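PDB 1DYQ: enterotoxin type A from Staphylococcus aureus, which acts as a superantigen and food-poisoning toxin, activating host T cells by binding MHC class II molecules, with the help of zinc, and T-cell receptors. Local coordinates for residues H51-F55 with D67-D73; R182-H188 with H226-Y232; N118-K124 with V144-N150. The protein carries 3 engineered substitutions. All blocks are in the same frame, centred on the assembly; numbering follows the deposited sequence.

Interaction 1 (H51-F55 with D67-D73); sequences HTILF and DLLVRFD. Engineered in segment 67-73: Arg71 (natural residue Asp).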
loop_
_atom_site.group_PDB
_atom_site.type_symbol
_atom_site.label_atom_id
_atom_site.label_comp_id
_atom_site.label_asym_id
_atom_site.label_seq_id
_atom_site.Cartn_x
_atom_site.Cartn_y
_atom_site.Cartn_z
ATOM N N HIS A 51 -1.283 17.691 -8.236
ATOM C CA HIS A 51 -0.212 17.507 -7.277
ATOM C C HIS A 51 0.507 16.216 -7.599
ATOM O O HIS A 51 0.188 15.096 -7.200
ATOM C CB HIS A 51 -0.604 17.671 -5.825
ATOM C CG HIS A 51 -1.591 18.779 -5.516
ATOM N ND1 HIS A 51 -1.229 20.089 -5.631
ATOM C CD2 HIS A 51 -2.893 18.718 -5.192
ATOM C CE1 HIS A 51 -2.290 20.833 -5.371
ATOM N NE2 HIS A 51 -3.315 20.031 -5.087
ATOM N N THR A 52 1.232 16.209 -8.713
ATOM C CA THR A 52 1.829 15.056 -9.283
ATOM C C THR A 52 3.321 15.203 -9.569
ATOM O O THR A 52 3.834 16.349 -9.665
ATOM C CB THR A 52 1.158 14.610 -10.622
ATOM O OG1 THR A 52 1.325 15.658 -11.603
ATOM C CG2 THR A 52 -0.323 14.377 -10.405
ATOM N N ILE A 53 4.026 14.106 -9.606
ATOM C CA ILE A 53 5.397 14.072 -10.157
ATOM C C ILE A 53 5.394 13.068 -11.275
ATOM O O ILE A 53 5.000 11.889 -11.130
ATOM C CB ILE A 53 6.468 13.722 -9.115
ATOM C CG1 ILE A 53 6.564 14.795 -8.028
ATOM C CG2 ILE A 53 7.835 13.628 -9.852
ATOM C CD1 ILE A 53 7.445 14.379 -6.862
ATOM N N LEU A 54 5.888 13.454 -12.458
ATOM C CA LEU A 54 5.981 12.632 -13.607
ATOM C C LEU A 54 7.380 12.125 -13.890
ATOM O O LEU A 54 8.306 12.933 -14.015
ATOM C CB LEU A 54 5.446 13.420 -14.852
ATOM C CG LEU A 54 5.521 12.623 -16.151
ATOM C CD1 LEU A 54 4.585 11.424 -16.129
ATOM C CD2 LEU A 54 5.160 13.545 -17.334
ATOM N N PHE A 55 7.578 10.830 -13.836
ATOM C CA PHE A 55 8.846 10.187 -14.152
ATOM C C PHE A 55 8.820 9.710 -15.593
ATOM O O PHE A 55 8.321 8.647 -15.953
ATOM C CB PHE A 55 9.182 9.051 -13.186
ATOM C CG PHE A 55 9.421 9.499 -11.773
ATOM C CD1 PHE A 55 8.361 9.635 -10.887
ATOM C CD2 PHE A 55 10.701 9.787 -11.318
ATOM C CE1 PHE A 55 8.570 10.078 -9.592
ATOM C CE2 PHE A 55 10.908 10.217 -10.020
ATOM C CZ PHE A 55 9.859 10.364 -9.154
ATOM N N ASP A 67 5.846 5.924 -19.013
ATOM C CA ASP A 67 5.992 6.906 -17.952
ATOM C C ASP A 67 5.239 6.477 -16.673
ATOM O O ASP A 67 4.250 5.771 -16.765
ATOM C CB ASP A 67 5.387 8.246 -18.403
ATOM C CG ASP A 67 6.066 8.844 -19.620
ATOM O OD1 ASP A 67 7.171 8.422 -19.994
ATOM O OD2 ASP A 67 5.465 9.777 -20.214
ATOM N N LEU A 68 5.749 6.966 -15.551
ATOM C CA LEU A 68 5.071 6.758 -14.261
ATOM C C LEU A 68 4.664 8.091 -13.656
ATOM O O LEU A 68 5.517 8.992 -13.465
ATOM C CB LEU A 68 6.040 6.038 -13.291
ATOM C CG LEU A 68 5.503 5.889 -11.844
ATOM C CD1 LEU A 68 4.338 4.905 -11.825
ATOM C CD2 LEU A 68 6.630 5.363 -10.934
ATOM N N LEU A 69 3.397 8.281 -13.378
ATOM C CA LEU A 69 2.861 9.452 -12.769
ATOM C C LEU A 69 2.528 9.207 -11.289
ATOM O O LEU A 69 1.690 8.315 -11.062
ATOM C CB LEU A 69 1.599 9.936 -13.504
ATOM C CG LEU A 69 0.996 11.216 -12.979
ATOM C CD1 LEU A 69 1.935 12.410 -13.187
ATOM C CD2 LEU A 69 -0.371 11.510 -13.579
ATOM N N VAL A 70 3.146 9.912 -10.396
ATOM C CA VAL A 70 2.844 9.753 -8.953
ATOM C C VAL A 70 1.866 10.810 -8.555
ATOM O O VAL A 70 2.074 12.027 -8.821
ATOM C CB VAL A 70 4.108 9.814 -8.097
ATOM C CG1 VAL A 70 3.741 9.592 -6.619
ATOM C CG2 VAL A 70 5.126 8.788 -8.551
ATOM N N ARG A 71 0.760 10.461 -7.915
ATOM C CA ARG A 71 -0.307 11.336 -7.536
ATOM C C ARG A 71 -0.358 11.565 -6.007
ATOM O O ARG A 71 -0.162 10.563 -5.289
ATOM C CB ARG A 71 -1.680 10.783 -7.970
ATOM C CG ARG A 71 -1.778 10.468 -9.455
ATOM C CD ARG A 71 -3.173 9.916 -9.849
ATOM N NE ARG A 71 -4.204 10.882 -9.541
ATOM C CZ ARG A 71 -5.512 10.685 -9.552
ATOM N NH1 ARG A 71 -6.026 9.519 -9.878
ATOM N NH2 ARG A 71 -6.324 11.699 -9.196
ATOM N N PHE A 72 -0.455 12.784 -5.606
ATOM C CA PHE A 72 -0.508 13.130 -4.170
ATOM C C PHE A 72 -1.780 13.909 -3.860
ATOM O O PHE A 72 -2.401 14.546 -4.703
ATOM C CB PHE A 72 0.721 13.979 -3.824
ATOM C CG PHE A 72 2.035 13.368 -4.118
ATOM C CD1 PHE A 72 2.649 12.465 -3.237
ATOM C CD2 PHE A 72 2.699 13.620 -5.314
ATOM C CE1 PHE A 72 3.875 11.912 -3.521
ATOM C CE2 PHE A 72 3.923 13.068 -5.605
ATOM C CZ PHE A 72 4.538 12.223 -4.695
ATOM N N ASP A 73 -2.087 14.002 -2.552
ATOM C CA ASP A 73 -3.271 14.684 -2.098
ATOM C C ASP A 73 -3.175 16.204 -2.201
ATOM O O ASP A 73 -4.251 16.834 -2.294
ATOM C CB ASP A 73 -3.531 14.384 -0.599
ATOM C CG ASP A 73 -4.321 13.171 -0.311
ATOM O OD1 ASP A 73 -4.851 12.476 -1.186
ATOM O OD2 ASP A 73 -4.401 12.823 0.936
HETATM O O HOH W 1 -3.101 15.556 -7.280
#

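Interaction 2 (R182-H188 with H226-Y232); sequences RGLIVFH and HIDIYLY. With ZN (zinc ion), chain B.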
loop_
_atom_site.group_PDB
_atom_site.type_symbol
_atom_site.label_atom_id
_atom_site.label_comp_id
_atom_site.label_asym_id
_atom_site.label_seq_id
_atom_site.Cartn_x
_atom_site.Cartn_y
_atom_site.Cartn_z
ATOM N N ARG A 182 -13.891 -10.557 8.576
ATOM C CA ARG A 182 -13.567 -9.227 9.047
ATOM C C ARG A 182 -12.055 -9.168 9.349
ATOM O O ARG A 182 -11.442 -10.153 9.694
ATOM C CB ARG A 182 -14.303 -8.869 10.348
ATOM C CG ARG A 182 -15.806 -8.810 10.251
ATOM C CD ARG A 182 -16.445 -8.446 11.592
ATOM N NE ARG A 182 -16.205 -9.487 12.584
ATOM C CZ ARG A 182 -15.939 -9.258 13.870
ATOM N NH1 ARG A 182 -15.847 -8.024 14.328
ATOM N NH2 ARG A 182 -15.752 -10.278 14.697
ATOM N N GLY A 183 -11.498 -7.952 9.238
ATOM C CA GLY A 183 -10.054 -7.850 9.528
ATOM C C GLY A 183 -9.589 -6.409 9.650
ATOM O O GLY A 183 -10.157 -5.498 9.052
ATOM N N LEU A 184 -8.629 -6.218 10.549
ATOM C CA LEU A 184 -8.062 -4.914 10.869
ATOM C C LEU A 184 -6.527 -5.004 10.890
ATOM O O LEU A 184 -5.951 -5.988 11.322
ATOM C CB LEU A 184 -8.516 -4.517 12.297
ATOM C CG LEU A 184 -7.815 -3.280 12.878
ATOM C CD1 LEU A 184 -8.272 -2.027 12.158
ATOM C CD2 LEU A 184 -8.176 -3.156 14.369
ATOM N N ILE A 185 -5.874 -4.006 10.265
ATOM C CA ILE A 185 -4.409 -3.940 10.330
ATOM C C ILE A 185 -4.000 -2.595 10.935
ATOM O O ILE A 185 -4.605 -1.564 10.682
ATOM C CB ILE A 185 -3.742 -4.127 8.962
ATOM C CG1 ILE A 185 -2.204 -4.104 9.097
ATOM C CG2 ILE A 185 -4.198 -3.050 7.982
ATOM C CD1 ILE A 185 -1.506 -4.753 7.894
ATOM N N VAL A 186 -3.074 -2.677 11.887
ATOM C CA VAL A 186 -2.594 -1.507 12.610
ATOM C C VAL A 186 -1.067 -1.427 12.501
ATOM O O VAL A 186 -0.328 -2.367 12.732
ATOM C CB VAL A 186 -2.977 -1.603 14.105
ATOM C CG1 VAL A 186 -2.508 -0.387 14.880
ATOM C CG2 VAL A 186 -4.481 -1.790 14.271
ATOM N N PHE A 187 -0.623 -0.216 12.125
ATOM C CA PHE A 187 0.801 0.084 11.997
ATOM C C PHE A 187 1.208 0.870 13.253
ATOM O O PHE A 187 0.957 2.028 13.437
ATOM C CB PHE A 187 1.028 0.914 10.706
ATOM C CG PHE A 187 0.553 0.153 9.476
ATOM C CD1 PHE A 187 1.326 -0.751 8.849
ATOM C CD2 PHE A 187 -0.763 0.394 9.028
ATOM C CE1 PHE A 187 0.867 -1.501 7.759
ATOM C CE2 PHE A 187 -1.244 -0.367 7.945
ATOM C CZ PHE A 187 -0.442 -1.277 7.331
ATOM N N HIS A 188 1.691 0.041 14.225
ATOM C CA HIS A 188 1.835 0.530 15.590
ATOM C C HIS A 188 3.209 1.123 15.855
ATOM O O HIS A 188 4.169 0.430 16.112
ATOM C CB HIS A 188 1.565 -0.606 16.591
ATOM C CG HIS A 188 1.239 -0.065 17.970
ATOM N ND1 HIS A 188 0.710 -0.935 18.895
ATOM C CD2 HIS A 188 1.267 1.112 18.563
ATOM C CE1 HIS A 188 0.482 -0.336 20.041
ATOM N NE2 HIS A 188 0.816 0.946 19.864
ATOM N N HIS A 226 5.877 -2.010 15.093
ATOM C CA HIS A 226 5.446 -3.372 14.704
ATOM C C HIS A 226 4.025 -3.257 14.135
ATOM O O HIS A 226 3.455 -2.179 14.148
ATOM C CB HIS A 226 5.501 -4.337 15.882
ATOM C CG HIS A 226 4.538 -3.972 16.955
ATOM N ND1 HIS A 226 4.856 -3.170 18.017
ATOM C CD2 HIS A 226 3.212 -4.263 17.077
ATOM C CE1 HIS A 226 3.802 -2.963 18.776
ATOM N NE2 HIS A 226 2.830 -3.622 18.224
ATOM N N ILE A 227 3.534 -4.364 13.612
ATOM C CA ILE A 227 2.214 -4.384 12.978
ATOM C C ILE A 227 1.316 -5.375 13.759
ATOM O O ILE A 227 1.780 -6.461 14.056
ATOM C CB ILE A 227 2.379 -4.873 11.522
ATOM C CG1 ILE A 227 2.994 -3.706 10.700
ATOM C CG2 ILE A 227 1.031 -5.263 10.933
ATOM C CD1 ILE A 227 3.482 -4.151 9.326
ATOM N N ASP A 228 0.071 -4.976 13.898
ATOM C CA ASP A 228 -0.930 -5.846 14.509
ATOM C C ASP A 228 -2.034 -6.152 13.488
ATOM O O ASP A 228 -2.519 -5.234 12.841
ATOM C CB ASP A 228 -1.615 -5.199 15.718
ATOM C CG ASP A 228 -0.618 -4.781 16.765
ATOM O OD1 ASP A 228 0.225 -5.579 17.197
ATOM O OD2 ASP A 228 -0.659 -3.545 16.998
ATOM N N ILE A 229 -2.355 -7.424 13.395
ATOM C CA ILE A 229 -3.397 -7.871 12.465
ATOM C C ILE A 229 -4.442 -8.675 13.239
ATOM O O ILE A 229 -4.038 -9.617 13.958
ATOM C CB ILE A 229 -2.774 -8.700 11.338
ATOM C CG1 ILE A 229 -1.861 -7.770 10.471
ATOM C CG2 ILE A 229 -3.871 -9.257 10.430
ATOM C CD1 ILE A 229 -1.078 -8.526 9.433
ATOM N N TYR A 230 -5.667 -8.289 13.140
ATOM C CA TYR A 230 -6.798 -8.990 13.779
ATOM C C TYR A 230 -7.733 -9.521 12.682
ATOM O O TYR A 230 -8.284 -8.707 11.929
ATOM C CB TYR A 230 -7.571 -8.011 14.665
ATOM C CG TYR A 230 -6.711 -7.236 15.635
ATOM C CD1 TYR A 230 -6.147 -6.013 15.284
ATOM C CD2 TYR A 230 -6.433 -7.741 16.911
ATOM C CE1 TYR A 230 -5.332 -5.322 16.150
ATOM C CE2 TYR A 230 -5.637 -7.035 17.793
ATOM C CZ TYR A 230 -5.095 -5.838 17.412
ATOM O OH TYR A 230 -4.277 -5.122 18.270
ATOM N N LEU A 231 -7.872 -10.826 12.607
ATOM C CA LEU A 231 -8.719 -11.460 11.602
ATOM C C LEU A 231 -9.834 -12.273 12.327
ATOM O O LEU A 231 -9.566 -12.831 13.376
ATOM C CB LEU A 231 -7.934 -12.411 10.741
ATOM C CG LEU A 231 -6.647 -11.879 10.068
ATOM C CD1 LEU A 231 -5.948 -12.995 9.347
ATOM C CD2 LEU A 231 -7.050 -10.746 9.111
ATOM N N TYR A 232 -11.003 -12.225 11.730
ATOM C CA TYR A 232 -12.156 -12.961 12.319
ATOM C C TYR A 232 -12.842 -13.756 11.216
ATOM O O TYR A 232 -12.995 -13.272 10.099
ATOM C CB TYR A 232 -13.133 -11.969 12.928
ATOM C CG TYR A 232 -12.506 -11.021 13.932
ATOM C CD1 TYR A 232 -11.929 -9.824 13.494
ATOM C CD2 TYR A 232 -12.409 -11.345 15.272
ATOM C CE1 TYR A 232 -11.298 -8.978 14.377
ATOM C CE2 TYR A 232 -11.801 -10.484 16.170
ATOM C CZ TYR A 232 -11.247 -9.304 15.715
ATOM O OH TYR A 232 -10.624 -8.447 16.595
HETATM ZN ZN ZN B . 0.695 -3.188 18.663
#

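Interaction 3 (N118-K124 with V144-N150); sequences NRLTEEK and VKTNKKN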
loop_
_atom_site.group_PDB
_atom_site.type_symbol
_atom_site.label_atom_id
_atom_site.label_comp_id
_atom_site.label_asym_id
_atom_site.label_seq_id
_atom_site.Cartn_x
_atom_site.Cartn_y
_atom_site.Cartn_z
ATOM N N ASN A 118 18.263 8.018 4.381
ATOM C CA ASN A 118 17.107 7.202 4.832
ATOM C C ASN A 118 17.397 5.745 4.882
ATOM O O ASN A 118 16.515 4.940 5.290
ATOM C CB ASN A 118 15.884 7.537 3.979
ATOM C CG ASN A 118 14.580 7.072 4.613
ATOM O OD1 ASN A 118 14.260 7.428 5.756
ATOM N ND2 ASN A 118 13.755 6.349 3.865
ATOM N N ARG A 119 18.554 5.277 4.416
ATOM C CA ARG A 119 18.827 3.845 4.381
ATOM C C ARG A 119 19.347 3.305 5.695
ATOM O O ARG A 119 20.364 3.745 6.223
ATOM C CB ARG A 119 19.769 3.476 3.229
ATOM C CG ARG A 119 19.983 1.992 3.046
ATOM C CD ARG A 119 20.572 1.666 1.676
ATOM N NE ARG A 119 20.328 0.277 1.338
ATOM C CZ ARG A 119 19.333 -0.255 0.704
ATOM N NH1 ARG A 119 18.312 0.439 0.200
ATOM N NH2 ARG A 119 19.324 -1.588 0.519
ATOM N N LEU A 120 18.699 2.224 6.169
ATOM C CA LEU A 120 19.205 1.524 7.362
ATOM C C LEU A 120 20.410 0.677 7.005
ATOM O O LEU A 120 20.442 0.030 5.954
ATOM C CB LEU A 120 18.079 0.608 7.900
ATOM C CG LEU A 120 16.939 1.345 8.607
ATOM C CD1 LEU A 120 15.741 0.422 8.769
ATOM C CD2 LEU A 120 17.400 1.906 9.940
ATOM N N THR A 121 21.350 0.545 7.961
ATOM C CA THR A 121 22.497 -0.353 7.729
ATOM C C THR A 121 22.042 -1.811 7.828
ATOM O O THR A 121 22.450 -2.649 7.018
ATOM C CB THR A 121 23.633 -0.102 8.726
ATOM O OG1 THR A 121 23.960 1.302 8.761
ATOM C CG2 THR A 121 24.883 -0.872 8.313
ATOM N N GLU A 122 21.155 -2.090 8.765
ATOM C CA GLU A 122 20.569 -3.412 8.923
ATOM C C GLU A 122 19.104 -3.352 8.433
ATOM O O GLU A 122 18.368 -2.491 8.887
ATOM C CB GLU A 122 20.607 -3.855 10.396
ATOM C CG GLU A 122 20.160 -5.274 10.644
ATOM C CD GLU A 122 19.915 -5.650 12.085
ATOM O OE1 GLU A 122 19.821 -6.877 12.367
ATOM O OE2 GLU A 122 19.775 -4.772 12.956
ATOM N N GLU A 123 18.754 -4.261 7.552
ATOM C CA GLU A 123 17.344 -4.357 7.109
ATOM C C GLU A 123 16.438 -4.547 8.313
ATOM O O GLU A 123 16.758 -5.345 9.213
ATOM C CB GLU A 123 17.197 -5.493 6.116
ATOM C CG GLU A 123 15.763 -5.827 5.722
ATOM C CD GLU A 123 15.719 -6.835 4.589
ATOM O OE1 GLU A 123 16.276 -7.942 4.746
ATOM O OE2 GLU A 123 15.152 -6.507 3.525
ATOM N N LYS A 124 15.372 -3.766 8.406
ATOM C CA LYS A 124 14.438 -3.876 9.515
ATOM C C LYS A 124 13.344 -4.892 9.217
ATOM O O LYS A 124 12.601 -4.761 8.240
ATOM C CB LYS A 124 13.794 -2.510 9.827
ATOM C CG LYS A 124 12.715 -2.575 10.892
ATOM C CD LYS A 124 13.332 -2.906 12.267
ATOM C CE LYS A 124 12.248 -3.305 13.247
ATOM N NZ LYS A 124 12.659 -3.241 14.668
ATOM N N VAL A 144 7.311 -8.886 6.605
ATOM C CA VAL A 144 7.333 -7.457 6.248
ATOM C C VAL A 144 8.696 -6.897 6.598
ATOM O O VAL A 144 9.150 -7.063 7.749
ATOM C CB VAL A 144 6.235 -6.672 6.952
ATOM C CG1 VAL A 144 6.349 -5.177 6.660
ATOM C CG2 VAL A 144 4.860 -7.187 6.525
ATOM N N LYS A 145 9.387 -6.278 5.651
ATOM C CA LYS A 145 10.722 -5.768 5.926
ATOM C C LYS A 145 10.930 -4.440 5.203
ATOM O O LYS A 145 10.291 -4.216 4.152
ATOM C CB LYS A 145 11.796 -6.758 5.433
ATOM C CG LYS A 145 11.647 -7.092 3.971
ATOM C CD LYS A 145 12.671 -7.996 3.396
ATOM C CE LYS A 145 12.726 -9.356 4.053
ATOM N NZ LYS A 145 13.186 -9.244 5.472
ATOM N N THR A 146 11.860 -3.664 5.684
ATOM C CA THR A 146 12.164 -2.392 4.983
ATOM C C THR A 146 13.594 -1.995 5.234
ATOM O O THR A 146 14.189 -2.349 6.257
ATOM C CB THR A 146 11.182 -1.296 5.342
ATOM O OG1 THR A 146 11.502 -0.124 4.515
ATOM C CG2 THR A 146 11.234 -0.881 6.792
ATOM N N ASN A 147 14.205 -1.300 4.277
ATOM C CA ASN A 147 15.521 -0.712 4.490
ATOM C C ASN A 147 15.412 0.776 4.793
ATOM O O ASN A 147 16.422 1.476 4.942
ATOM C CB ASN A 147 16.378 -0.888 3.209
ATOM C CG ASN A 147 16.593 -2.325 2.828
ATOM O OD1 ASN A 147 17.232 -3.079 3.558
ATOM N ND2 ASN A 147 16.065 -2.727 1.674
ATOM N N LYS A 148 14.184 1.273 5.016
ATOM C CA LYS A 148 13.966 2.681 5.212
ATOM C C LYS A 148 13.717 3.070 6.667
ATOM O O LYS A 148 12.886 2.433 7.333
ATOM C CB LYS A 148 12.773 3.171 4.365
ATOM C CG LYS A 148 12.973 2.935 2.871
ATOM C CD LYS A 148 11.697 3.383 2.121
ATOM C CE LYS A 148 11.900 3.134 0.623
ATOM N NZ LYS A 148 11.818 1.710 0.256
ATOM N N LYS A 149 14.299 4.155 7.112
ATOM C CA LYS A 149 14.010 4.700 8.453
ATOM C C LYS A 149 12.627 5.302 8.480
ATOM O O LYS A 149 11.824 5.117 9.383
ATOM C CB LYS A 149 15.053 5.803 8.765
ATOM C CG LYS A 149 16.463 5.220 8.846
ATOM C CD LYS A 149 17.502 6.329 9.011
ATOM C CE LYS A 149 18.904 5.753 8.772
ATOM N NZ LYS A 149 19.925 6.854 8.818
ATOM N N ASN A 150 12.351 6.122 7.445
ATOM C CA ASN A 150 11.015 6.688 7.237
ATOM C C ASN A 150 10.382 5.961 6.053
ATOM O O ASN A 150 10.993 5.910 4.965
ATOM C CB ASN A 150 11.207 8.182 6.880
ATOM C CG ASN A 150 9.952 8.769 6.283
ATOM O OD1 ASN A 150 9.874 8.992 5.075
ATOM N ND2 ASN A 150 8.946 8.952 7.118
HETATM O O HOH W 2 15.410 -0.962 -0.571
HETATM O O HOH W 3 19.402 -2.181 4.807
#

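Interaction 1 (H51-F55 with D67-D73)
Residues 52-55 and 67-71 form a beta hairpin of the N-terminal OB-fold domain, illustrating how an antiparallel ladder alternates inward and outward backbone groups. The short strand axes approach to 4.7 Å, with their N-to-C directions 165° apart. At the hydrogen-bonded pair Ile53-Val70, Ile53 N donates to Val70 O (3.0 Å) and Val70 N to Ile53 O (2.8 Å); at Phe55-Leu68, Phe55 N reaches Leu68 O (2.8 Å) and Leu68 N reaches Phe55 O (3.1 Å). The intervening pairs, Thr52-Arg71 and Leu54-Leu69, turn their backbone groups outward: Leu69 and Arg71 bond to strand 105-114, while Leu54 hydrogen-bonds to the backbone of Asp46, Leu54 O accepts from Ser44 OG, and Thr52 O accepts from Gln47 NE2. Ile53, Phe55, Leu68 and Val70 share one face, where Phe55 CE1 lies 3.8 Å from Val70 CG2 and helix 75-81 covers Ile53. On the other face Thr52 CB packs 3.5 Å from Leu69 CD1. Thr52 OG1 is satisfied by Arg49 O, the engineered Arg71 (naturally Asp) gives NH1 to Gln96 O, Asp67 OD1 accepts from Gly57 N, and Asp73 forms a salt bridge with Arg215. Beyond the last pair the ladder opens: Phe72 N still donates to His51 O (2.9 Å), but a water takes the place of the return bond, accepting from His51 N at 3.0 Å and donating to Phe72 O at 2.9 Å.

Interaction 2 (R182-H188 with H226-Y232)
Arg182 opens a fully paired antiparallel ladder: its N donates to Tyr232 O (3.2 Å) and its O accepts from Tyr232 N (2.9 Å). Its guanidinium lies flat on the Tyr232 ring (cation-pi, Arg182 CZ 4.3 Å from the centroid), while NE is held by the C-terminal carboxylate of Ser234. Gly183 CA lies 4.4 Å from Leu231 CA and makes a CA-H...O contact with Tyr230 O (3.1 Å). Leu184 pairs with Tyr230, its CD2 3.6 Å from Tyr230 CD1. Here the beta-grasp sheet shows its two faces: Ile185 and Phe187, which both touch helix 153-168, share the buried face with Ile227 and Ile229, Ile185 CG1 lying 3.9 Å from Ile229 CG1. Val186, on the other face, pairs with Asp228 (Val186 N to Asp228 O, 2.8 Å; Asp228 N to Val186 O, 2.9 Å). His188 pairs with His226 (His188 N to His226 O, 2.8 Å; His226 N to His188 O, 3.1 Å), its CB in CH-pi contact with the His226 ring. Both histidines and Asp228 bind the zinc ion on which the zinc-dependent MHC class II site relies: His188 ND1 is 2.3 Å from ZN, His226 NE2 and Asp228 OD2 each 2.2 Å.

Interaction 3 (N118-K124 with V144-N150)
Two short antiparallel pairings, separated by a corner in each chain segment, join 118-124 to 144-150. In the first, Lys149 N donates to Asn118 O (3.0 Å) and Leu120 N to Asn147 O (2.7 Å), bracketing the non-hydrogen-bonded pair Arg119-Lys148. The chain then swings away through Thr121 and Glu122, returning for the hydrogen-bonded pair Lys124-Thr146, where Lys124 N meets Thr146 O at 2.8 Å and Thr146 N meets Lys124 O at 2.9 Å. Across the corner in the other segment, Thr146 OG1 accepts from Lys148 N (3.1 Å), an ST turn; the hydroxyl also bonds to Glu155 of helix 153-168. The contact lies near the junction of the OB-fold and beta-grasp domains, where Lys148 and Asn150 touch Thr113 of OB-fold strand 105-114. Among side chains, Asn118 mimics a strand backbone: its OD1 accepts from Asn150 N (2.9 Å) and its ND2 donates to Asn150 O (3.0 Å). Leu120 CD2 rests 3.6 Å from Lys149 CG, the aliphatic part of a lysine whose NZ bonds to Asn117 O. Glu123 OE1 and Lys145 NZ form a long, weak salt bridge at 3.4 Å. Where the segments part, a water donates at 2.7 Å both to Leu120 O and to Asn147 OD1.

In the fold
From the N terminus, interaction 1 comes first, closing a hairpin loop of 11 residues within the OB-fold domain. Interaction 3 follows, bringing 144-150 back to 118-124 across 19 residues, near the passage from the OB-fold to the beta-grasp domain. Interaction 2 closes last, spanning 37 residues to pair the C-terminal strand with 182-188. The three loops run in series, neither nesting nor crossing. Interaction 1 stands apart, its centre about 29 Å from that of interaction 2 and on the opposite side of the chain's centre. Interactions 2 and 3 touch, Ile227 CD1 lying 4.0 Å from Val144 CG1, and share a sheet in which strand 119-132 neighbours both 145-148 and 226-232.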